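Catechol 1,2-dioxygenase (Burkholderia ambifaria, PDB 5VXT) probably catalyses the intradiol ring cleavage of catechol at a non-haem iron(III) centre. Local coordinates at residues 13-18 and 55-60; 77-82 and 219-224; 235-240 and 255-260. All coordinates share one frame; numbering follows the deposited sequence.

Contact 1 (13-18 and 55-60)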
loop_
_atom_site.group_PDB
_atom_site.type_symbol
_atom_site.label_atom_id
_atom_site.label_comp_id
_atom_site.label_asym_id
_atom_site.label_seq_id
_atom_site.Cartn_x
_atom_site.Cartn_y
_atom_site.Cartn_z
ATOM N N VAL B 13 1.868 18.040 -17.136
ATOM C CA VAL B 13 0.707 18.749 -16.608
ATOM C C VAL B 13 0.893 19.162 -15.153
ATOM O O VAL B 13 0.042 19.863 -14.607
ATOM C CB VAL B 13 -0.575 17.904 -16.734
ATOM C CG1 VAL B 13 -0.880 17.579 -18.194
ATOM C CG2 VAL B 13 -0.456 16.624 -15.890
ATOM N N PHE B 14 1.990 18.747 -14.507
ATOM C CA PHE B 14 2.028 18.854 -13.051
ATOM C C PHE B 14 1.923 20.305 -12.584
ATOM O O PHE B 14 1.252 20.593 -11.586
ATOM C CB PHE B 14 3.296 18.204 -12.501
ATOM C CG PHE B 14 3.429 18.346 -11.014
ATOM C CD1 PHE B 14 2.710 17.526 -10.161
ATOM C CD2 PHE B 14 4.238 19.329 -10.472
ATOM C CE1 PHE B 14 2.822 17.671 -8.786
ATOM C CE2 PHE B 14 4.360 19.483 -9.083
ATOM C CZ PHE B 14 3.647 18.655 -8.248
ATOM N N ASP B 15 2.565 21.232 -13.286
ATOM C CA ASP B 15 2.581 22.609 -12.812
ATOM C C ASP B 15 1.307 23.375 -13.135
ATOM O O ASP B 15 1.205 24.547 -12.756
ATOM C CB ASP B 15 3.782 23.349 -13.387
ATOM C CG ASP B 15 5.075 22.851 -12.809
ATOM O OD1 ASP B 15 6.071 22.750 -13.551
ATOM O OD2 ASP B 15 5.076 22.523 -11.609
ATOM N N THR B 16 0.338 22.755 -13.797
ATOM C CA THR B 16 -0.900 23.454 -14.113
ATOM C C THR B 16 -1.708 23.729 -12.849
ATOM O O THR B 16 -1.622 23.000 -11.858
ATOM C CB THR B 16 -1.745 22.647 -15.090
ATOM O OG1 THR B 16 -2.115 21.390 -14.496
ATOM C CG2 THR B 16 -0.961 22.413 -16.371
ATOM N N LYS B 17 -2.508 24.798 -12.901
ATOM C CA LYS B 17 -3.347 25.148 -11.762
ATOM C C LYS B 17 -4.351 24.053 -11.445
ATOM O O LYS B 17 -4.684 23.850 -10.272
ATOM C CB LYS B 17 -4.075 26.469 -12.027
ATOM C CG LYS B 17 -4.960 26.911 -10.875
ATOM C CD LYS B 17 -5.851 28.078 -11.243
ATOM C CE LYS B 17 -6.816 28.373 -10.102
ATOM N NZ LYS B 17 -6.127 28.361 -8.771
ATOM N N GLU B 18 -4.842 23.333 -12.464
ATOM C CA GLU B 18 -5.816 22.276 -12.200
ATOM C C GLU B 18 -5.206 21.167 -11.358
ATOM O O GLU B 18 -5.847 20.657 -10.433
ATOM C CB GLU B 18 -6.371 21.677 -13.494
ATOM C CG GLU B 18 -7.364 20.532 -13.174
ATOM C CD GLU B 18 -7.994 19.826 -14.379
ATOM O OE1 GLU B 18 -7.552 20.056 -15.525
ATOM O OE2 GLU B 18 -8.931 19.013 -14.154
ATOM N N LEU B 55 4.258 11.949 -5.927
ATOM C CA LEU B 55 3.821 10.881 -6.821
ATOM C C LEU B 55 3.337 11.450 -8.149
ATOM O O LEU B 55 3.750 10.985 -9.215
ATOM C CB LEU B 55 2.711 10.053 -6.175
ATOM C CG LEU B 55 2.091 8.970 -7.068
ATOM C CD1 LEU B 55 3.139 7.927 -7.581
ATOM C CD2 LEU B 55 0.929 8.300 -6.333
ATOM N N PHE B 56 2.453 12.454 -8.099
ATOM C CA PHE B 56 1.980 13.081 -9.338
ATOM C C PHE B 56 3.140 13.592 -10.184
ATOM O O PHE B 56 3.137 13.440 -11.415
ATOM C CB PHE B 56 1.019 14.240 -9.043
ATOM C CG PHE B 56 -0.367 13.816 -8.627
ATOM C CD1 PHE B 56 -0.633 12.515 -8.238
ATOM C CD2 PHE B 56 -1.394 14.743 -8.587
ATOM C CE1 PHE B 56 -1.907 12.146 -7.826
ATOM C CE2 PHE B 56 -2.673 14.375 -8.176
ATOM C CZ PHE B 56 -2.923 13.075 -7.797
ATOM N N LYS B 57 4.132 14.219 -9.545
ATOM C CA LYS B 57 5.254 14.775 -10.292
ATOM C C LYS B 57 6.100 13.672 -10.906
ATOM O O LYS B 57 6.592 13.816 -12.030
ATOM C CB LYS B 57 6.105 15.659 -9.385
ATOM C CG LYS B 57 7.343 16.246 -10.038
ATOM C CD LYS B 57 6.971 17.239 -11.138
ATOM C CE LYS B 57 8.196 17.950 -11.713
ATOM N NZ LYS B 57 7.814 19.048 -12.654
ATOM N N ALA B 58 6.289 12.568 -10.173
ATOM C CA ALA B 58 7.051 11.444 -10.707
ATOM C C ALA B 58 6.324 10.782 -11.877
ATOM O O ALA B 58 6.968 10.334 -12.832
ATOM C CB ALA B 58 7.330 10.430 -9.593
ATOM N N ILE B 59 4.989 10.693 -11.809
ATOM C CA ILE B 59 4.216 10.183 -12.941
ATOM C C ILE B 59 4.416 11.075 -14.160
ATOM O O ILE B 59 4.617 10.589 -15.285
ATOM C CB ILE B 59 2.725 10.064 -12.554
ATOM C CG1 ILE B 59 2.530 8.911 -11.563
ATOM C CG2 ILE B 59 1.832 9.874 -13.796
ATOM C CD1 ILE B 59 1.196 8.937 -10.847
ATOM N N ASP B 60 4.373 12.394 -13.957
ATOM C CA ASP B 60 4.623 13.334 -15.050
ATOM C C ASP B 60 6.027 13.148 -15.620
ATOM O O ASP B 60 6.200 12.989 -16.837
ATOM C CB ASP B 60 4.422 14.765 -14.538
ATOM C CG ASP B 60 3.698 15.672 -15.523
ATOM O OD1 ASP B 60 4.042 16.869 -15.544
ATOM O OD2 ASP B 60 2.797 15.216 -16.272
HETATM O O HOH W 1 7.507 21.273 -10.414
#
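Phe-14 lays one face of its ring over the side chain of Lys-57, and Asp-60, one helical turn further on, accepts the backbone N-H groups of Val-13 and Phe-14. With CG anti to the backbone N (chi1 177°), the phenyl ring reaches straight to the helix. Lys-57 CB sits 3.8 Å from the centroid of the Phe-14 ring, almost on the ring normal, a CH-pi contact; the lysine chain then bends at chi2, which carries Lys-57 CD across the same face to 3.5 Å from Phe-14 CD2. Phe-56 CB meets the ring at its edge, 3.9 Å from Phe-14 CD1. Beside this packing, three bonds grip the carboxylate. Val-13 N is shared by both oxygens, 2.9 Å from Asp-60 OD1 and 3.1 Å from Asp-60 OD2, each through its syn lone pair, with the straighter bond to OD2 (159°). Phe-14 N meets Asp-60 OD1 at 3.0 Å from above the carboxylate plane. Asp-60 is buried, and its OD2 also forms a salt bridge with Arg-101 of the second subunit; these donors together would be expected to keep it ionised.

The other side is looser. Asp-15 is exposed, and its OD1 stays 4.2 Å from Lys-57 NZ, beyond a salt bridge; a water that donates to Asp-15 OD2 and accepts from Lys-57 NZ links the pair instead. Val-13 to Thr-16 form a type I beta turn, and Thr-16 then serves as N-cap of helix 17-27. The arrangement is that of a type I turn that runs into an N-capped helix and docks on a second helix, 42-62, in the helical N-terminal region at the subunit interface.

Contact 2 (77-82 and 219-224). With PTY (phosphatidylethanolamine), chain I.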
loop_
_atom_site.group_PDB
_atom_site.type_symbol
_atom_site.label_atom_id
_atom_site.label_comp_id
_atom_site.label_asym_id
_atom_site.label_seq_id
_atom_site.Cartn_x
_atom_site.Cartn_y
_atom_site.Cartn_z
ATOM N N ASN B 77 -2.848 -3.815 -3.158
ATOM C CA ASN B 77 -3.881 -4.711 -2.658
ATOM C C ASN B 77 -3.285 -6.058 -2.274
ATOM O O ASN B 77 -3.562 -6.587 -1.190
ATOM C CB ASN B 77 -4.995 -4.873 -3.692
ATOM C CG ASN B 77 -6.017 -3.755 -3.629
ATOM O OD1 ASN B 77 -6.265 -3.179 -2.564
ATOM N ND2 ASN B 77 -6.635 -3.449 -4.771
ATOM N N LYS B 78 -2.451 -6.627 -3.149
ATOM C CA LYS B 78 -1.805 -7.897 -2.832
ATOM C C LYS B 78 -0.866 -7.760 -1.636
ATOM O O LYS B 78 -0.780 -8.667 -0.802
ATOM C CB LYS B 78 -1.053 -8.412 -4.059
ATOM C CG LYS B 78 -0.270 -9.695 -3.808
ATOM C CD LYS B 78 0.159 -10.337 -5.120
ATOM C CE LYS B 78 1.330 -11.280 -4.927
ATOM N NZ LYS B 78 1.121 -12.190 -3.770
ATOM N N LEU B 79 -0.154 -6.633 -1.537
ATOM C CA LEU B 79 0.798 -6.444 -0.442
ATOM C C LEU B 79 0.101 -6.476 0.913
ATOM O O LEU B 79 0.620 -7.054 1.876
ATOM C CB LEU B 79 1.555 -5.123 -0.633
ATOM C CG LEU B 79 2.587 -4.721 0.443
ATOM C CD1 LEU B 79 3.871 -5.529 0.321
ATOM C CD2 LEU B 79 2.884 -3.230 0.397
ATOM N N GLY B 80 -1.076 -5.864 1.006
ATOM C CA GLY B 80 -1.850 -5.866 2.232
ATOM C C GLY B 80 -2.584 -7.167 2.477
ATOM O O GLY B 80 -2.683 -7.616 3.620
ATOM N N GLN B 81 -3.119 -7.780 1.414
ATOM C CA GLN B 81 -3.693 -9.114 1.559
ATOM C C GLN B 81 -2.656 -10.100 2.084
ATOM O O GLN B 81 -2.982 -10.993 2.878
ATOM C CB GLN B 81 -4.267 -9.596 0.227
ATOM C CG GLN B 81 -5.739 -9.272 0.026
ATOM C CD GLN B 81 -6.650 -10.124 0.899
ATOM O OE1 GLN B 81 -6.331 -11.272 1.209
ATOM N NE2 GLN B 81 -7.793 -9.562 1.300
ATOM N N ASP B 82 -1.400 -9.950 1.653
ATOM C CA ASP B 82 -0.320 -10.805 2.139
ATOM C C ASP B 82 0.108 -10.437 3.553
ATOM O O ASP B 82 0.785 -11.242 4.212
ATOM C CB ASP B 82 0.900 -10.716 1.212
ATOM C CG ASP B 82 0.718 -11.470 -0.105
ATOM O OD1 ASP B 82 -0.185 -12.325 -0.203
ATOM O OD2 ASP B 82 1.512 -11.220 -1.039
ATOM N N GLN B 219 6.054 -16.599 -2.796
ATOM C CA GLN B 219 4.972 -16.064 -3.610
ATOM C C GLN B 219 4.427 -14.750 -3.069
ATOM O O GLN B 219 3.453 -14.234 -3.617
ATOM C CB GLN B 219 3.829 -17.078 -3.722
ATOM C CG GLN B 219 3.925 -17.992 -4.932
ATOM C CD GLN B 219 5.218 -18.770 -4.965
ATOM O OE1 GLN B 219 5.441 -19.660 -4.142
ATOM N NE2 GLN B 219 6.087 -18.436 -5.913
ATOM N N GLY B 220 5.024 -14.212 -2.007
ATOM C CA GLY B 220 4.542 -12.978 -1.432
ATOM C C GLY B 220 4.873 -11.761 -2.275
ATOM O O GLY B 220 5.722 -11.781 -3.170
ATOM N N ALA B 221 4.174 -10.668 -1.966
ATOM C CA ALA B 221 4.324 -9.439 -2.735
ATOM C C ALA B 221 5.720 -8.855 -2.603
ATOM O O ALA B 221 6.219 -8.235 -3.547
ATOM C CB ALA B 221 3.279 -8.415 -2.290
ATOM N N THR B 222 6.360 -9.017 -1.444
ATOM C CA THR B 222 7.715 -8.498 -1.290
ATOM C C THR B 222 8.658 -9.184 -2.263
ATOM O O THR B 222 9.342 -8.526 -3.058
ATOM C CB THR B 222 8.197 -8.680 0.149
ATOM O OG1 THR B 222 7.265 -8.051 1.037
ATOM C CG2 THR B 222 9.577 -8.049 0.330
ATOM N N GLN B 223 8.673 -10.519 -2.244
ATOM C CA GLN B 223 9.543 -11.260 -3.152
ATOM C C GLN B 223 9.171 -11.023 -4.608
ATOM O O GLN B 223 10.050 -10.995 -5.474
ATOM C CB GLN B 223 9.487 -12.752 -2.841
ATOM C CG GLN B 223 10.584 -13.531 -3.529
ATOM C CD GLN B 223 11.954 -13.080 -3.085
ATOM O OE1 GLN B 223 12.293 -13.171 -1.905
ATOM N NE2 GLN B 223 12.747 -12.571 -4.018
ATOM N N GLN B 224 7.879 -10.862 -4.896
ATOM C CA GLN B 224 7.458 -10.568 -6.262
ATOM C C GLN B 224 8.115 -9.292 -6.775
ATOM O O GLN B 224 8.665 -9.270 -7.884
ATOM C CB GLN B 224 5.934 -10.471 -6.328
ATOM C CG GLN B 224 5.383 -10.056 -7.686
ATOM C CD GLN B 224 3.864 -10.003 -7.702
ATOM O OE1 GLN B 224 3.194 -11.018 -7.506
ATOM N NE2 GLN B 224 3.315 -8.814 -7.927
HETATM C C1 PTY I . 4.108 -4.234 -13.507
HETATM C C2 PTY I . 2.071 -9.878 -10.944
HETATM C C3 PTY I . 1.839 -9.427 -12.382
HETATM O O4 PTY I . 5.118 -3.237 -13.412
HETATM C C5 PTY I . 3.380 -6.394 -12.499
HETATM C C6 PTY I . 4.291 -5.188 -12.331
HETATM O O7 PTY I . 3.975 -4.510 -11.114
HETATM C C8 PTY I . 4.655 -5.077 -9.955
HETATM O O10 PTY I . 5.185 -6.180 -10.015
HETATM C C11 PTY I . 4.688 -4.282 -8.674
HETATM C C12 PTY I . 5.436 -2.978 -8.914
HETATM C C13 PTY I . 4.819 -1.881 -8.065
HETATM C C14 PTY I . 5.853 -1.079 -7.293
HETATM C C15 PTY I . 5.120 -0.211 -6.283
HETATM C C16 PTY I . 5.977 0.077 -5.060
HETATM C C17 PTY I . 6.853 1.308 -5.260
HETATM C C18 PTY I . 7.706 1.511 -4.019
HETATM C C19 PTY I . 8.445 2.838 -4.057
HETATM C C20 PTY I . 8.772 3.287 -2.643
HETATM C C21 PTY I . 7.498 3.474 -1.830
HETATM C C22 PTY I . 6.703 4.671 -2.344
HETATM C C23 PTY I . 5.365 4.796 -1.619
HETATM C C24 PTY I . 4.918 6.248 -1.480
HETATM C C25 PTY I . 4.612 6.889 -2.827
HETATM C C26 PTY I . 4.402 8.389 -2.652
HETATM C C27 PTY I . 5.596 9.020 -1.944
HETATM C C28 PTY I . 6.288 10.053 -2.823
HETATM C C29 PTY I . 6.804 9.426 -4.099
HETATM C C30 PTY I . 5.009 -1.979 -14.118
HETATM C C31 PTY I . 6.047 -0.904 -13.905
HETATM O O30 PTY I . 4.068 -1.807 -14.875
HETATM C C32 PTY I . 6.089 -0.551 -12.427
HETATM C C33 PTY I . 4.670 -0.324 -11.929
HETATM C C34 PTY I . 4.490 1.102 -11.434
HETATM C C35 PTY I . 4.911 1.207 -9.977
HETATM C C36 PTY I . 4.572 2.584 -9.427
HETATM C C37 PTY I . 3.108 2.904 -9.687
HETATM C C38 PTY I . 2.695 4.156 -8.929
HETATM C C39 PTY I . 1.226 4.079 -8.539
HETATM C C40 PTY I . 1.029 3.237 -7.286
HETATM C C41 PTY I . 1.083 4.114 -6.043
HETATM C C42 PTY I . 2.482 4.090 -5.443
HETATM C C43 PTY I . 2.910 2.657 -5.152
HETATM C C44 PTY I . 3.528 2.532 -3.775
HETATM P P1 PTY I . 1.193 -7.221 -13.719
HETATM O O11 PTY I . 1.190 -8.151 -12.397
HETATM O O12 PTY I . -0.130 -6.492 -13.784
HETATM O O13 PTY I . 1.629 -8.078 -14.885
HETATM O O14 PTY I . 2.325 -6.113 -13.413
HETATM N N1 PTY I . 0.821 -10.319 -10.355
HETATM O O HOH W 2 0.998 -14.652 -1.722
#
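The start of helix 221-229 meets the C-terminal part of helix 66-81 here, joining the N-terminal helical region to the catalytic domain. Asp-82 OD2 accepts from Ala-221 N at 2.9 Å, the donor lying nearly along the C-O axis although the hydrogen bond is bent (N-H...O 132°). The same oxygen forms a salt bridge with Lys-78 NZ, one turn back, through its syn lone pair. Lys-78 leaves its helix with CG anti to the backbone N and stays extended until a bend at chi4 (47°) turns NZ to Gln-219 O, 3.1 Å away in the carbonyl plane. One ammonium group thus ties the carboxylate to the loop ahead of the helix, and a water donating to both Asp-82 OD1 and Gln-219 O adds a second link.

Under these polar groups, the methyl of Ala-221 fits against the helix backbone, with CB 3.7 Å from Leu-79 CA and 3.9 Å from Leu-79 CD1. At the far edge Gln-224 brings OE1 to 3.2 Å from Lys-78 CE, while its NE2 lies 3.4 Å from C2 of the phosphatidylethanolamine head group. The negative charge of Asp-82 beside the first N-H of helix 221-229 would probably also interact favourably with the positive end of the helix dipole. Gln-224 belongs to the pocket of this phospholipid, and the arrangement is that of a helix start, its first N-H bonded by an aspartate from the end region of another helical segment, at the border of a lipid-binding site.

Contact 3 (235-240 and 255-260); sequences RPAHVH and FNIEGD. With FE (Fe (III) ion), chain J; CAQ (catechol), chain K.
His-238 holds CG between its backbone N and carbonyl carbon (chi1 63°), and Asn-256 has CG anti to the carbonyl carbon (chi1 -83°), which sets Asn-256 OD1 3.3 Å from His-238 CB and sends the imidazole off the strand to the iron. His-238 and His-240 both bind through NE2, each 2.0 Å from the metal. On the other side of the His-238 ring, ND1 donates to Pro-236 O at 2.8 Å, in the ring plane and nearly straight, and this second-shell bond fixes the ring's rotation. Arg-235 NH1 lies over the ring's face; its guanidinium is held by Asp-266 and Gln-254, and it also points NH1 at catechol O4, whose position is less certain. Catechol coordinates the iron through O3 and, as modelled, O4, and Tyr-178 completes the set of protein ligands.

The histidine strand pairs with strand 251-256 as an antiparallel beta hairpin of the dioxygenase domain. Val-239 and Phe-255 form a hydrogen-bonded pair, with 3.0 Å from Val-239 N to Phe-255 O and 3.1 Å from Phe-255 N to Val-239 O; Val-239 CB lies over a face of the phenyl ring. His-238 and Asn-256 are the non-hydrogen-bonded pair. Beyond the strands, Ile-257 N bonds to Ala-237 O at 2.9 Å. Asp-260, closing a type II turn that begins at Ile-257, receives Ala-237 N on OD2 at 3.0 Å, straight but from above the carboxylate plane, while Leu-262 N holds OD1.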
loop_
_atom_site.group_PDB
_atom_site.type_symbol
_atom_site.label_atom_id
_atom_site.label_comp_id
_atom_site.label_asym_id
_atom_site.label_seq_id
_atom_site.Cartn_x
_atom_site.Cartn_y
_atom_site.Cartn_z
ATOM N N ARG B 235 18.001 -12.927 4.320
ATOM C CA ARG B 235 18.798 -12.347 5.392
ATOM C C ARG B 235 19.816 -13.371 5.885
ATOM O O ARG B 235 19.561 -14.578 5.833
ATOM C CB ARG B 235 17.944 -11.890 6.593
ATOM C CG ARG B 235 16.884 -10.842 6.305
ATOM C CD ARG B 235 16.705 -9.918 7.504
ATOM N NE ARG B 235 17.977 -9.294 7.834
ATOM C CZ ARG B 235 18.357 -8.964 9.061
ATOM N NH1 ARG B 235 17.554 -9.190 10.095
ATOM N NH2 ARG B 235 19.550 -8.417 9.250
ATOM N N PRO B 236 20.975 -12.927 6.357
ATOM C CA PRO B 236 21.878 -13.844 7.060
ATOM C C PRO B 236 21.295 -14.246 8.407
ATOM O O PRO B 236 20.390 -13.601 8.943
ATOM C CB PRO B 236 23.156 -13.018 7.229
ATOM C CG PRO B 236 22.645 -11.582 7.265
ATOM C CD PRO B 236 21.528 -11.564 6.267
ATOM N N ALA B 237 21.830 -15.340 8.959
ATOM C CA ALA B 237 21.377 -15.796 10.270
ATOM C C ALA B 237 21.660 -14.730 11.323
ATOM O O ALA B 237 22.729 -14.113 11.335
ATOM C CB ALA B 237 22.069 -17.112 10.645
ATOM N N HIS B 238 20.699 -14.512 12.215
ATOM C CA HIS B 238 20.795 -13.386 13.133
ATOM C C HIS B 238 19.896 -13.635 14.333
ATOM O O HIS B 238 19.049 -14.533 14.328
ATOM C CB HIS B 238 20.401 -12.076 12.449
ATOM C CG HIS B 238 18.983 -12.062 11.984
ATOM N ND1 HIS B 238 18.590 -12.635 10.794
ATOM C CD2 HIS B 238 17.859 -11.574 12.557
ATOM C CE1 HIS B 238 17.286 -12.489 10.647
ATOM N NE2 HIS B 238 16.820 -11.848 11.703
ATOM N N VAL B 239 20.096 -12.814 15.364
ATOM C CA VAL B 239 19.298 -12.837 16.585
ATOM C C VAL B 239 18.936 -11.399 16.932
ATOM O O VAL B 239 19.804 -10.522 16.910
ATOM C CB VAL B 239 20.059 -13.502 17.753
ATOM C CG1 VAL B 239 19.225 -13.481 19.009
ATOM C CG2 VAL B 239 20.429 -14.923 17.391
ATOM N N HIS B 240 17.662 -11.159 17.257
ATOM C CA HIS B 240 17.150 -9.836 17.608
ATOM C C HIS B 240 17.199 -9.596 19.110
ATOM O O HIS B 240 17.012 -10.522 19.901
ATOM C CB HIS B 240 15.698 -9.686 17.168
ATOM C CG HIS B 240 15.496 -9.720 15.688
ATOM N ND1 HIS B 240 15.477 -8.576 14.920
ATOM C CD2 HIS B 240 15.281 -10.752 14.837
ATOM C CE1 HIS B 240 15.261 -8.902 13.658
ATOM N NE2 HIS B 240 15.138 -10.214 13.579
ATOM N N PHE B 255 22.480 -9.162 16.321
ATOM C CA PHE B 255 23.800 -9.521 15.832
ATOM C C PHE B 255 23.641 -10.627 14.797
ATOM O O PHE B 255 22.647 -11.361 14.787
ATOM C CB PHE B 255 24.822 -9.890 16.946
ATOM C CG PHE B 255 24.481 -11.097 17.773
ATOM C CD1 PHE B 255 24.413 -12.365 17.215
ATOM C CD2 PHE B 255 24.322 -10.968 19.145
ATOM C CE1 PHE B 255 24.133 -13.465 17.997
ATOM C CE2 PHE B 255 24.053 -12.064 19.932
ATOM C CZ PHE B 255 23.956 -13.317 19.358
ATOM N N ASN B 256 24.602 -10.686 13.887
ATOM C CA ASN B 256 24.651 -11.687 12.837
ATOM C C ASN B 256 25.549 -12.832 13.283
ATOM O O ASN B 256 26.520 -12.627 14.022
ATOM C CB ASN B 256 25.188 -11.090 11.538
ATOM C CG ASN B 256 24.116 -10.362 10.727
ATOM O OD1 ASN B 256 22.932 -10.688 10.795
ATOM N ND2 ASN B 256 24.540 -9.385 9.939
ATOM N N ILE B 257 25.214 -14.043 12.835
ATOM C CA ILE B 257 26.072 -15.196 13.094
ATOM C C ILE B 257 27.345 -15.073 12.270
ATOM O O ILE B 257 27.298 -14.898 11.044
ATOM C CB ILE B 257 25.341 -16.508 12.777
ATOM C CG1 ILE B 257 24.092 -16.651 13.649
ATOM C CG2 ILE B 257 26.302 -17.711 12.933
ATOM C CD1 ILE B 257 24.382 -16.551 15.134
ATOM N N GLU B 258 28.490 -15.167 12.940
ATOM C CA GLU B 258 29.773 -15.012 12.274
ATOM C C GLU B 258 29.900 -15.986 11.106
ATOM O O GLU B 258 29.567 -17.168 11.225
ATOM C CB GLU B 258 30.895 -15.237 13.287
ATOM C CG GLU B 258 32.201 -15.718 12.713
ATOM C CD GLU B 258 33.316 -15.740 13.749
ATOM O OE1 GLU B 258 34.330 -15.040 13.541
ATOM O OE2 GLU B 258 33.181 -16.452 14.771
ATOM N N GLY B 259 30.350 -15.474 9.961
ATOM C CA GLY B 259 30.681 -16.318 8.833
ATOM C C GLY B 259 29.561 -16.580 7.853
ATOM O O GLY B 259 29.792 -17.269 6.852
ATOM N N ASP B 260 28.364 -16.065 8.096
ATOM C CA ASP B 260 27.270 -16.268 7.153
ATOM C C ASP B 260 27.598 -15.571 5.836
ATOM O O ASP B 260 27.949 -14.385 5.839
ATOM C CB ASP B 260 25.964 -15.734 7.742
ATOM C CG ASP B 260 24.743 -16.188 6.965
ATOM O OD1 ASP B 260 24.631 -15.837 5.767
ATOM O OD2 ASP B 260 23.906 -16.910 7.551
HETATM FE FE FE J . 14.832 -11.579 12.087
HETATM C C1 CAQ K . 12.307 -9.393 7.659
HETATM C C2 CAQ K . 12.333 -10.495 8.511
HETATM C C3 CAQ K . 13.205 -10.499 9.589
HETATM O O3 CAQ K . 13.269 -11.546 10.452
HETATM C C4 CAQ K . 14.086 -9.337 9.807
HETATM O O4 CAQ K . 14.943 -9.344 10.857
HETATM C C5 CAQ K . 14.025 -8.259 8.934
HETATM C C6 CAQ K . 13.137 -8.292 7.863
#

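How the contacts relate
From the N terminus, contact 1 comes first: helix 42-62 comes back to residues 13-18 and closes a loop of 36 residues that holds the rest of helix 17-27 and the first part of helix 42-62. Helix 66-81 follows and opens contact 2, whose much longer loop of 136 residues runs through most of the strands before helix 221-229 returns to the helical region. Strand 238-244 comes next, and contact 3 closes the short hairpin with strand 251-256. The three loops stand in series, neither nested nor crossed. Contacts 1 and 2 both reach the second subunit; contact 3 touches no other chain and lies across the chain's centre from contact 1, their centres about 44 Å apart.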